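Local coordinates for envelope glycoprotein (Bourbon virus, PDB 5ZKX) that probably drives fusion of the viral and host membranes during entry, as a gp64-family envelope glycoprotein, here captured in its postfusion trimer, at residues H292-V295 / Y296-S300; M322-S325 / L326-D330. All coordinates share one frame; numbering follows the deposited sequence.

Contact 1 (H292-V295 / Y296-S300); sequences HSLV and YETES
Leu294 and Thr298 meet one helical turn apart, and the backbone oxygen of the leucine is the focus of the tight part of this contact. Thr298 N donates to Leu294 O at 2.8 Å, and Thr298 OG1 lies 3.0 Å from the same Leu294 O. The hydroxyl sits there because OG1 stands beside the threonine's own backbone N (chi1 -70°), turned back along the helix; its proton has another acceptor within reach, so that bond is less certain. Threonine suits the place: its hydroxyl can face the carbonyl while its methyl stays available for apolar neighbours. Leu294 CD1 adds a lighter touch, 4.0 Å from Thr298 OG1. One residue further along, Glu299 N is held by Val295 O at 2.9 Å. Glu299 also lays its aliphatic CG against that oxygen, 3.4 Å from Val295 O, and bends before its carboxylate.

The looser side begins at His292. Its carbonyl receives Tyr296 N at 3.0 Å, but the partly exposed imidazole leads away from the turn that follows. Ser293, though buried, turns its hydroxyl to Val290 O earlier in the chain.

Most of the remaining side chains serve the trimer. The Tyr296 ring, carried away from the preceding turn with CG anti to the backbone N (chi1 -174°), stands edge-to-face with Phe209 on strand 200-210 of the second subunit and packs on His235 of strand 234-238 there. Toward the third subunit, Glu297 packs on Thr298 of the corresponding helix, while Val295 and Thr298 lie against Val410 and Leu409, so that this part of helix 284-329 is wedged between both partner chains.

Contact 2 (M322-S325 / L326-D330); sequences MVSS and LAKID
Lys328 reaches back over Ser324, and NZ donates to Ser324 O at 2.7 Å. The ammonium comes from above the carbonyl plane, 59° out of it. Its chain starts beside its own backbone N, runs extended and bends only at the last torsion (chi4 72°), which folds NZ down onto the oxygen; CG already passes 3.2 Å from Ser324 O. A long, flexible lysine suits a place where the chain must arch over a carbonyl, and Pro349 O and the ring of Phe346 give the charge further partners.

The lysine's own amide is less firmly placed, with a weak bond from Lys328 N to Ser325 O at 3.5 Å. On another face, Val323 CG1 looks across at Ala327 CB from 4.4 Å, and the small alanine lets Ile334 of helix 333-338 rest against both residues. Ser325 OG points to another chain, bonding Asp330 OD2 of the third subunit, whereas Asp330 OD1 caps Arg332 N in the turn that follows.

Leu326 meets Leu326 of the third subunit and Met322 of the second, and Ile329 meets Ile329 of both: apolar layers of a three-stranded coiled coil, with a short helix folded back against its outside.

Contacts 1 and 2 follow one another on helix 284-329, their centres 45 Å apart and their nearest atoms about 28 Å apart, so they do not touch. Thirty residues separate their starts, and at a helix's usual rise of 1.5 Å per residue this matches the spacing of a nearly straight rod. The centre of contact 1 lies 25 Å from the centre of the chain, where strands of a neighbouring subunit cover the helix; that of contact 2 lies 63 Å from it, where like residues of the three chains meet. Both touch the third subunit, and together they sample the long trimeric helical core expected of a postfusion class III fusion protein.

Contact 1 (H292-V295 / Y296-S300)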
ATOM      1  N   HIS A 292       7.553   6.400  -7.425  1.00 19.34           N
ATOM      2  CA  HIS A 292       8.805   6.906  -7.976  1.00 19.36           C
ATOM      3  C   HIS A 292       9.374   5.960  -9.025  1.00 22.00           C
ATOM      4  O   HIS A 292       9.957   6.406 -10.019  1.00 22.39           O
ATOM      5  CB  HIS A 292       9.814   7.133  -6.853  1.00 19.94           C
ATOM      6  CG  HIS A 292       9.597   8.408  -6.100  1.00 20.74           C
ATOM      7  ND1 HIS A 292       9.750   9.649  -6.679  1.00 22.07           N
ATOM      8  CD2 HIS A 292       9.230   8.634  -4.817  1.00 19.43           C
ATOM      9  CE1 HIS A 292       9.493  10.586  -5.784  1.00 23.85           C
ATOM     10  NE2 HIS A 292       9.175   9.997  -4.645  1.00 20.93           N
ATOM     11  N   SER A 293       9.228   4.651  -8.812  1.00 16.33           N
ATOM     12  CA  SER A 293       9.653   3.696  -9.827  1.00 13.37           C
ATOM     13  C   SER A 293       8.815   3.824 -11.090  1.00 17.43           C
ATOM     14  O   SER A 293       9.318   3.581 -12.191  1.00 18.18           O
ATOM     15  CB  SER A 293       9.583   2.272  -9.273  1.00 16.65           C
ATOM     16  OG  SER A 293       8.247   1.825  -9.129  1.00 14.19           O
ATOM     17  N   LEU A 294       7.545   4.209 -10.954  1.00 19.81           N
ATOM     18  CA  LEU A 294       6.708   4.407 -12.131  1.00 21.08           C
ATOM     19  C   LEU A 294       7.125   5.653 -12.898  1.00 24.82           C
ATOM     20  O   LEU A 294       7.161   5.645 -14.134  1.00 30.63           O
ATOM     21  CB  LEU A 294       5.238   4.494 -11.729  1.00 23.13           C
ATOM     22  CG  LEU A 294       4.252   4.585 -12.895  1.00 24.53           C
ATOM     23  CD1 LEU A 294       4.601   3.566 -13.966  1.00 22.84           C
ATOM     24  CD2 LEU A 294       2.817   4.395 -12.419  1.00 23.01           C
ATOM     25  N   VAL A 295       7.441   6.733 -12.184  1.00 16.53           N
ATOM     26  CA  VAL A 295       7.935   7.938 -12.842  1.00 19.29           C
ATOM     27  C   VAL A 295       9.233   7.641 -13.584  1.00 20.07           C
ATOM     28  O   VAL A 295       9.428   8.081 -14.724  1.00 25.96           O
ATOM     29  CB  VAL A 295       8.110   9.072 -11.812  1.00 21.49           C
ATOM     30  CG1 VAL A 295       8.753  10.288 -12.457  1.00 18.84           C
ATOM     31  CG2 VAL A 295       6.767   9.440 -11.192  1.00 21.30           C
ATOM     32  N   TYR A 296      10.130   6.878 -12.956  1.00 17.38           N
ATOM     33  CA  TYR A 296      11.387   6.505 -13.598  1.00 17.70           C
ATOM     34  C   TYR A 296      11.146   5.703 -14.872  1.00 18.18           C
ATOM     35  O   TYR A 296      11.832   5.902 -15.880  1.00 21.00           O
ATOM     36  CB  TYR A 296      12.246   5.711 -12.612  1.00 20.11           C
ATOM     37  CG  TYR A 296      13.639   5.377 -13.096  1.00 18.73           C
ATOM     38  CD1 TYR A 296      13.917   4.149 -13.683  1.00 19.01           C
ATOM     39  CD2 TYR A 296      14.683   6.282 -12.947  1.00 19.19           C
ATOM     40  CE1 TYR A 296      15.192   3.836 -14.118  1.00 17.24           C
ATOM     41  CE2 TYR A 296      15.962   5.975 -13.376  1.00 18.55           C
ATOM     42  CZ  TYR A 296      16.210   4.753 -13.963  1.00 16.08           C
ATOM     43  OH  TYR A 296      17.477   4.445 -14.397  1.00 16.58           O
ATOM     44  N   GLU A 297      10.178   4.788 -14.844  1.00 27.10           N
ATOM     45  CA  GLU A 297       9.873   3.999 -16.032  1.00 28.86           C
ATOM     46  C   GLU A 297       9.147   4.826 -17.082  1.00 28.96           C
ATOM     47  O   GLU A 297       9.310   4.583 -18.282  1.00 32.84           O
ATOM     48  CB  GLU A 297       9.035   2.779 -15.655  1.00 26.74           C
ATOM     49  CG  GLU A 297       9.842   1.664 -15.028  1.00 34.25           C
ATOM     50  CD  GLU A 297      10.831   1.051 -15.997  1.00 34.79           C
ATOM     51  OE1 GLU A 297      10.388   0.325 -16.911  1.00 38.29           O
ATOM     52  OE2 GLU A 297      12.047   1.299 -15.849  1.00 33.05           O
ATOM     53  N   THR A 298       8.337   5.795 -16.655  1.00 26.91           N
ATOM     54  CA  THR A 298       7.658   6.655 -17.615  1.00 25.10           C
ATOM     55  C   THR A 298       8.644   7.578 -18.320  1.00 25.08           C
ATOM     56  O   THR A 298       8.503   7.843 -19.520  1.00 27.40           O
ATOM     57  CB  THR A 298       6.559   7.449 -16.910  1.00 25.40           C
ATOM     58  OG1 THR A 298       5.507   6.553 -16.530  1.00 23.73           O
ATOM     59  CG2 THR A 298       5.989   8.527 -17.825  1.00 25.04           C
ATOM     60  N   GLU A 299       9.659   8.064 -17.603  1.00 17.54           N
ATOM     61  CA  GLU A 299      10.691   8.858 -18.258  1.00 19.39           C
ATOM     62  C   GLU A 299      11.497   8.009 -19.228  1.00 20.39           C
ATOM     63  O   GLU A 299      11.805   8.452 -20.340  1.00 25.02           O
ATOM     64  CB  GLU A 299      11.611   9.502 -17.221  1.00 22.92           C
ATOM     65  CG  GLU A 299      10.966  10.622 -16.416  1.00 23.95           C
ATOM     66  CD  GLU A 299      10.888  11.937 -17.171  1.00 27.17           C
ATOM     67  OE1 GLU A 299      11.277  12.972 -16.595  1.00 28.71           O
ATOM     68  OE2 GLU A 299      10.425  11.944 -18.331  1.00 26.25           O
ATOM     69  N   SER A 300      11.847   6.786 -18.823  1.00 26.48           N
ATOM     70  CA  SER A 300      12.533   5.864 -19.722  1.00 24.17           C
ATOM     71  C   SER A 300      11.687   5.570 -20.952  1.00 28.15           C
ATOM     72  O   SER A 300      12.207   5.494 -22.070  1.00 30.85           O
ATOM     73  CB  SER A 300      12.866   4.570 -18.983  1.00 28.53           C
ATOM     74  OG  SER A 300      13.650   3.709 -19.787  1.00 35.96           O
TER

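Contact 2 (M322-S325 / L326-D330)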
ATOM      1  N   MET A 322      14.355  11.764 -51.742  1.00 31.66           N
ATOM      2  CA  MET A 322      14.266  10.653 -52.686  1.00 33.92           C
ATOM      3  C   MET A 322      13.149  10.874 -53.694  1.00 37.72           C
ATOM      4  O   MET A 322      13.307  10.575 -54.883  1.00 39.52           O
ATOM      5  CB  MET A 322      14.043   9.338 -51.942  1.00 34.32           C
ATOM      6  CG  MET A 322      15.226   8.849 -51.142  1.00 33.30           C
ATOM      7  SD  MET A 322      14.775   7.421 -50.136  1.00 42.60           S
ATOM      8  CE  MET A 322      14.180   6.300 -51.397  1.00 29.40           C
ATOM      9  N   VAL A 323      12.005  11.381 -53.234  1.00 31.83           N
ATOM     10  CA  VAL A 323      10.902  11.649 -54.147  1.00 31.59           C
ATOM     11  C   VAL A 323      11.240  12.827 -55.051  1.00 33.79           C
ATOM     12  O   VAL A 323      10.929  12.818 -56.247  1.00 38.71           O
ATOM     13  CB  VAL A 323       9.601  11.879 -53.354  1.00 29.41           C
ATOM     14  CG1 VAL A 323       8.628  12.730 -54.146  1.00 30.05           C
ATOM     15  CG2 VAL A 323       8.967  10.549 -52.993  1.00 26.35           C
ATOM     16  N   SER A 324      11.902  13.848 -54.503  1.00 26.10           N
ATOM     17  CA  SER A 324      12.315  14.982 -55.322  1.00 24.55           C
ATOM     18  C   SER A 324      13.225  14.540 -56.459  1.00 24.96           C
ATOM     19  O   SER A 324      13.200  15.131 -57.544  1.00 24.27           O
ATOM     20  CB  SER A 324      13.009  16.028 -54.453  1.00 19.58           C
ATOM     21  OG  SER A 324      13.341  17.178 -55.208  1.00 30.01           O
ATOM     22  N   SER A 325      14.021  13.496 -56.235  1.00 29.17           N
ATOM     23  CA  SER A 325      14.870  12.959 -57.290  1.00 28.78           C
ATOM     24  C   SER A 325      14.069  12.118 -58.279  1.00 27.47           C
ATOM     25  O   SER A 325      14.204  12.280 -59.495  1.00 31.59           O
ATOM     26  CB  SER A 325      15.997  12.134 -56.675  1.00 28.22           C
ATOM     27  OG  SER A 325      16.856  11.629 -57.675  1.00 39.70           O
ATOM     28  N   LEU A 326      13.221  11.220 -57.776  1.00 30.73           N
ATOM     29  CA  LEU A 326      12.507  10.307 -58.662  1.00 29.78           C
ATOM     30  C   LEU A 326      11.373  11.004 -59.403  1.00 32.78           C
ATOM     31  O   LEU A 326      11.079  10.650 -60.551  1.00 30.49           O
ATOM     32  CB  LEU A 326      11.968   9.117 -57.869  1.00 24.81           C
ATOM     33  CG  LEU A 326      11.137   8.100 -58.651  1.00 28.76           C
ATOM     34  CD1 LEU A 326      11.921   7.552 -59.832  1.00 29.80           C
ATOM     35  CD2 LEU A 326      10.681   6.972 -57.741  1.00 33.56           C
ATOM     36  N   ALA A 327      10.728  11.990 -58.776  1.00 33.89           N
ATOM     37  CA  ALA A 327       9.622  12.682 -59.430  1.00 30.64           C
ATOM     38  C   ALA A 327      10.077  13.508 -60.624  1.00 31.41           C
ATOM     39  O   ALA A 327       9.247  13.858 -61.470  1.00 32.81           O
ATOM     40  CB  ALA A 327       8.888  13.576 -58.434  1.00 30.73           C
ATOM     41  N   LYS A 328      11.366  13.845 -60.699  1.00 30.84           N
ATOM     42  CA  LYS A 328      11.886  14.494 -61.896  1.00 32.90           C
ATOM     43  C   LYS A 328      11.803  13.565 -63.098  1.00 33.32           C
ATOM     44  O   LYS A 328      11.562  14.017 -64.224  1.00 30.34           O
ATOM     45  CB  LYS A 328      13.330  14.942 -61.668  1.00 32.20           C
ATOM     46  CG  LYS A 328      13.504  16.018 -60.608  1.00 29.94           C
ATOM     47  CD  LYS A 328      14.955  16.475 -60.530  1.00 26.97           C
ATOM     48  CE  LYS A 328      15.152  17.569 -59.494  1.00 30.24           C
ATOM     49  NZ  LYS A 328      15.039  17.055 -58.100  1.00 33.64           N
ATOM     50  N   ILE A 329      11.991  12.266 -62.874  1.00 36.33           N
ATOM     51  CA  ILE A 329      11.927  11.289 -63.954  1.00 32.16           C
ATOM     52  C   ILE A 329      10.485  10.872 -64.213  1.00 35.46           C
ATOM     53  O   ILE A 329      10.040  10.808 -65.365  1.00 38.33           O
ATOM     54  CB  ILE A 329      12.819  10.082 -63.616  1.00 31.52           C
ATOM     55  CG1 ILE A 329      14.244  10.555 -63.314  1.00 36.27           C
ATOM     56  CG2 ILE A 329      12.817   9.080 -64.750  1.00 28.21           C
ATOM     57  CD1 ILE A 329      14.956   9.741 -62.256  1.00 39.40           C
ATOM     58  N   ASP A 330       9.737  10.586 -63.149  1.00 39.44           N
ATOM     59  CA  ASP A 330       8.321  10.230 -63.226  1.00 34.07           C
ATOM     60  C   ASP A 330       7.524  11.438 -62.745  1.00 35.63           C
ATOM     61  O   ASP A 330       7.378  11.653 -61.539  1.00 34.78           O
ATOM     62  CB  ASP A 330       8.024   8.985 -62.392  1.00 32.82           C
ATOM     63  CG  ASP A 330       6.634   8.425 -62.645  1.00 34.71           C
ATOM     64  OD1 ASP A 330       5.714   9.211 -62.954  1.00 35.04           O
ATOM     65  OD2 ASP A 330       6.461   7.190 -62.532  1.00 33.12           O
TER